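Local structure of soluble secreted antigen MPT53 (1LU4) at residues Gln100-Phe105 against Phe114-Thr119; Asn40-Ser45 against Thr119-Gln124. The protein probably catalyses the oxidation of reduced, unfolded secreted proteins to form disulfide bonds, as a thioredoxin-family disulfide oxidoreductase. All blocks are in the same frame, centred on the assembly; numbering follows the deposited sequence. Where two conformers were deposited one is given.

Contact 1: residues Gln100-Phe105 against Phe114-Thr119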
# COMPACT_ATOMS: atom_id res chain seq x y z
N GLN A 100 -6.83 -8.88 -0.58
CA GLN A 100 -5.64 -8.38 -1.19
C GLN A 100 -5.55 -8.88 -2.61
O GLN A 100 -6.10 -9.95 -2.88
CB GLN A 100 -4.48 -8.99 -0.41
CG GLN A 100 -3.98 -10.37 -0.90
CD GLN A 100 -4.92 -11.51 -0.53
OE1 GLN A 100 -5.00 -12.40 -1.41
NE2 GLN A 100 -5.61 -11.49 0.59
N PRO A 101 -4.86 -8.18 -3.47
CA PRO A 101 -4.34 -6.82 -3.26
C PRO A 101 -5.42 -5.77 -3.46
O PRO A 101 -6.40 -5.92 -4.19
CB PRO A 101 -3.31 -6.72 -4.38
CG PRO A 101 -3.72 -7.67 -5.48
CD PRO A 101 -4.59 -8.71 -4.84
N ALA A 102 -5.23 -4.63 -2.79
CA ALA A 102 -6.15 -3.51 -2.97
C ALA A 102 -5.32 -2.24 -2.96
O ALA A 102 -4.35 -2.15 -2.24
CB ALA A 102 -7.20 -3.41 -1.88
N PHE A 103 -5.73 -1.27 -3.77
CA PHE A 103 -5.12 0.05 -3.85
C PHE A 103 -6.11 1.14 -3.45
O PHE A 103 -7.27 1.06 -3.87
CB PHE A 103 -4.67 0.35 -5.26
CG PHE A 103 -3.59 -0.51 -5.85
CD1 PHE A 103 -3.93 -1.75 -6.41
CD2 PHE A 103 -2.30 -0.07 -5.87
CE1 PHE A 103 -2.95 -2.52 -6.99
CE2 PHE A 103 -1.29 -0.84 -6.45
CZ PHE A 103 -1.65 -2.04 -7.00
N VAL A 104 -5.61 2.14 -2.75
CA VAL A 104 -6.31 3.40 -2.57
C VAL A 104 -5.41 4.48 -3.11
O VAL A 104 -4.32 4.68 -2.61
CB VAL A 104 -6.73 3.66 -1.13
CG1 VAL A 104 -7.53 4.94 -1.04
CG2 VAL A 104 -7.54 2.48 -0.49
N PHE A 105 -5.93 5.22 -4.11
CA PHE A 105 -5.18 6.28 -4.78
C PHE A 105 -5.69 7.62 -4.27
O PHE A 105 -6.85 7.99 -4.59
CB PHE A 105 -5.40 6.15 -6.28
CG PHE A 105 -4.76 4.93 -6.89
CD1 PHE A 105 -3.42 4.90 -7.20
CD2 PHE A 105 -5.55 3.79 -7.12
CE1 PHE A 105 -2.83 3.79 -7.72
CE2 PHE A 105 -4.98 2.65 -7.66
CZ PHE A 105 -3.62 2.66 -7.95
N PHE A 114 -10.43 3.62 -5.37
CA PHE A 114 -9.94 2.31 -5.00
C PHE A 114 -9.98 1.34 -6.14
O PHE A 114 -10.84 1.42 -7.05
CB PHE A 114 -11.16 1.81 -4.12
CG PHE A 114 -11.01 0.40 -3.65
CD1 PHE A 114 -10.13 0.06 -2.61
CD2 PHE A 114 -11.69 -0.67 -4.21
CE1 PHE A 114 -9.99 -1.25 -2.21
CE2 PHE A 114 -11.56 -1.98 -3.80
CZ PHE A 114 -10.68 -2.31 -2.77
N VAL A 115 -9.05 0.36 -6.11
CA VAL A 115 -9.07 -0.76 -7.00
C VAL A 115 -8.96 -1.99 -6.07
O VAL A 115 -8.01 -2.06 -5.29
CB VAL A 115 -7.95 -0.70 -8.06
CG1 VAL A 115 -7.92 -1.91 -8.95
CG2 VAL A 115 -8.14 0.61 -8.86
N ASN A 116 -9.85 -2.96 -6.06
CA ASN A 116 -9.83 -4.19 -5.21
C ASN A 116 -10.37 -5.32 -6.04
O ASN A 116 -11.46 -5.82 -5.81
CB ASN A 116 -10.62 -4.01 -3.90
CG ASN A 116 -10.53 -5.23 -2.97
OD1 ASN A 116 -9.55 -5.99 -3.00
ND2 ASN A 116 -11.58 -5.40 -2.15
N ASN A 117 -9.59 -5.73 -7.03
CA ASN A 117 -9.94 -6.77 -7.98
C ASN A 117 -9.34 -8.11 -7.71
O ASN A 117 -8.11 -8.25 -7.79
CB ASN A 117 -9.33 -6.14 -9.25
CG ASN A 117 -9.59 -7.13 -10.35
OD1 ASN A 117 -10.29 -8.13 -10.33
ND2 ASN A 117 -9.06 -6.81 -11.52
N PRO A 118 -10.19 -9.10 -7.45
CA PRO A 118 -9.67 -10.41 -7.14
C PRO A 118 -9.23 -11.23 -8.35
O PRO A 118 -8.64 -12.31 -8.23
CB PRO A 118 -10.87 -11.02 -6.43
CG PRO A 118 -12.09 -10.38 -7.00
CD PRO A 118 -11.66 -8.97 -7.41
N THR A 119 -9.42 -10.79 -9.59
CA THR A 119 -9.22 -11.73 -10.69
C THR A 119 -7.87 -11.60 -11.38
O THR A 119 -7.48 -12.50 -12.12
CB THR A 119 -10.36 -11.59 -11.73
OG1 THR A 119 -10.25 -10.34 -12.38
CG2 THR A 119 -11.73 -11.63 -11.06
O HOH W 1 -6.95 -4.86 -6.41

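Contact 2: residues Asn40-Ser45 against Thr119-Gln124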
# COMPACT_ATOMS: atom_id res chain seq x y z
N ASN A 40 2.27 -10.82 -5.33
CA ASN A 40 3.62 -11.10 -5.80
C ASN A 40 3.78 -10.61 -7.23
O ASN A 40 4.84 -10.07 -7.58
CB ASN A 40 3.93 -12.61 -5.77
CG ASN A 40 4.34 -13.03 -4.38
OD1 ASN A 40 3.46 -13.29 -3.48
ND2 ASN A 40 5.61 -13.13 -4.18
N ALA A 41 2.76 -10.77 -8.10
CA ALA A 41 2.82 -10.27 -9.49
C ALA A 41 2.87 -8.78 -9.53
O ALA A 41 3.55 -8.20 -10.39
CB ALA A 41 1.65 -10.82 -10.26
N GLU A 42 2.16 -8.09 -8.68
CA GLU A 42 2.15 -6.63 -8.64
C GLU A 42 3.37 -6.01 -8.01
O GLU A 42 3.72 -4.87 -8.37
CB GLU A 42 0.94 -6.14 -7.83
CG GLU A 42 -0.38 -6.37 -8.57
CD GLU A 42 -1.57 -5.87 -7.82
OE1 GLU A 42 -1.46 -5.47 -6.66
OE2 GLU A 42 -2.67 -5.88 -8.47
N ALA A 43 4.06 -6.69 -7.11
CA ALA A 43 5.11 -6.09 -6.31
C ALA A 43 6.22 -5.46 -7.18
O ALA A 43 6.64 -4.34 -6.83
CB ALA A 43 5.73 -7.09 -5.36
N PRO A 44 6.71 -6.07 -8.25
CA PRO A 44 7.74 -5.37 -9.05
C PRO A 44 7.26 -4.04 -9.62
O PRO A 44 8.00 -3.08 -9.73
CB PRO A 44 8.04 -6.37 -10.18
CG PRO A 44 7.65 -7.73 -9.63
CD PRO A 44 6.46 -7.44 -8.74
N SER A 45 5.95 -4.00 -9.98
CA SER A 45 5.37 -2.77 -10.48
C SER A 45 5.27 -1.72 -9.41
O SER A 45 5.53 -0.54 -9.66
CB SER A 45 3.97 -3.07 -11.04
OG SER A 45 4.15 -3.92 -12.18
N THR A 119 -9.42 -10.79 -9.59
CA THR A 119 -9.22 -11.73 -10.69
C THR A 119 -7.87 -11.60 -11.38
O THR A 119 -7.48 -12.50 -12.12
CB THR A 119 -10.36 -11.59 -11.73
OG1 THR A 119 -10.25 -10.34 -12.38
CG2 THR A 119 -11.73 -11.63 -11.06
N ALA A 120 -7.15 -10.50 -11.16
CA ALA A 120 -5.97 -10.24 -11.92
C ALA A 120 -5.06 -9.24 -11.24
O ALA A 120 -5.54 -8.42 -10.48
CB ALA A 120 -6.33 -9.71 -13.31
N ALA A 121 -3.78 -9.30 -11.53
CA ALA A 121 -2.85 -8.26 -11.03
C ALA A 121 -2.95 -7.02 -11.90
O ALA A 121 -3.04 -7.13 -13.12
CB ALA A 121 -1.46 -8.88 -11.06
N MET A 122 -2.86 -5.87 -11.25
CA MET A 122 -2.76 -4.63 -12.01
C MET A 122 -1.43 -4.57 -12.74
O MET A 122 -0.39 -4.85 -12.16
CB MET A 122 -2.86 -3.46 -11.06
CG MET A 122 -2.98 -2.12 -11.82
SD MET A 122 -3.03 -0.69 -10.68
CE MET A 122 -4.60 -0.93 -9.95
N SER A 123 -1.47 -4.14 -14.02
CA SER A 123 -0.22 -4.03 -14.80
C SER A 123 0.52 -2.78 -14.34
O SER A 123 -0.02 -1.81 -13.81
CB SER A 123 -0.51 -3.91 -16.29
OG SER A 123 -1.16 -2.62 -16.57
N GLN A 124 1.82 -2.77 -14.70
CA GLN A 124 2.61 -1.56 -14.44
C GLN A 124 2.11 -0.36 -15.20
O GLN A 124 2.06 0.75 -14.67
CB GLN A 124 4.10 -1.81 -14.75
CG GLN A 124 4.94 -0.61 -14.26
CD GLN A 124 6.40 -0.76 -14.52
OE1 GLN A 124 7.20 0.19 -14.48
NE2 GLN A 124 6.85 -1.96 -14.83
O HOH W 2 2.12 -5.74 -12.26
O HOH W 3 -5.11 -5.71 -8.37

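Contact 1: residues Gln100-Phe105 against Phe114-Thr119
Phe103 and Val115 pair through their backbones in an antiparallel beta hairpin, strands 102-106 and 112-115, at one side of the thioredoxin-fold sheet. Two bonds close this hydrogen-bonded pair. Phe103 N donates to Val115 O and Val115 N to Phe103 O, each over 2.9 Å. The next pair, Val104 with Phe114, is non-hydrogen-bonded.

The well-buried part lies on the face that carries Phe103, Phe105 and Val115. Val115 CG2 sits at the edge of the Phe105 ring, 3.9 Å from Phe105 CE2. Helix 124-133 covers these side chains with Leu127 and Arg130, and Phe103 and Phe105 are buried beneath it. Phe114, on the other face, lies on the solvent side. In one of its two deposited conformers CG is anti to the backbone N (chi1 176°). In that conformer the ring still packs closely on Ala102, with Phe114 CE1 3.5 Å from Ala102 CB. Val104 CG2 comes to the ring edge, 4.1 Å from Phe114 CD1.

Pro101 follows a cis peptide bond, as does the proline at this place in thioredoxin folds. Direct backbone bonding has stopped here, and a water stands between the chains. It accepts from Asn117 N at 2.8 Å and lies near both Pro101 O and Val115 O. An Asx turn ends the segment: Asn117 OD1 takes the proton of Thr119 N at 2.9 Å, with the donor 54° out of the side-chain amide plane.

Contact 2: residues Asn40-Ser45 against Thr119-Gln124
Glu42 of helix 37-52 reaches Met122 in the loop that leads into helix 124-133. Cys36 and Cys39 form a CxxC sequence at the start of helix 37-52, as in thioredoxins. The Glu42 side chain starts at CB, which has no close neighbour in the loop. CG is anti to the carbonyl carbon (chi1 -71°) and meets the Ala121 methyl, with Glu42 CG 3.7 Å from Ala121 CB. The chain is extended beyond CG, and CD lies 3.7 Å from Met122 N. At the tip, OE2 accepts the Met122 N proton over 2.8 Å. The bond is nearly straight at 173°. It uses the anti side of the carboxylate, 19° out of its plane. A water also lies by OE2, but so close that its details are doubtful. The other oxygen, OE1, accepts from Trp30 NE1 on strand 27-32.

Ala41 CB and Ala121 CB touch at 3.8 Å. One turn on, Ser45 OG lies 3.3 Å from Gln124 CB, a packing contact. A water lies 2.7 Å from Ser45 OG. The same water donates to Met122 O at 2.7 Å and so bridges helix and loop. Ser123 turns away and caps the next helix, its OG bonded to Glu126 N.

Glu42 is buried, yet each carboxylate oxygen receives an N-H, one from the loop backbone and one from an indole. The two bonds probably fix the rotation of the carboxylate, and they tie the loop backbone and Trp30 of strand 27-32 to one residue of helix 37-52.

In the fold
The centres of contacts 1 and 2 are 10 Å apart. Both segments of contact 1 fall between the two ends that contact 2 brings together, Thr119 being common to both. The two pack directly on each other. Glu42 OE1 is 3.2 Å from Pro101 CB and 3.3 Å from Phe103 CE1. Met122 CE packs against side chains of both strands, 3.6 Å from Val115 CG1 and 3.7 Å from Phe103 CD1. Pro101 joins this region to the probable redox site, since its side chain touches Cys39. Glu42 is close to the cysteines but makes no contact with them. Cys36 and Cys39 are predicted to form the redox-active disulfide, but here they are free thiols.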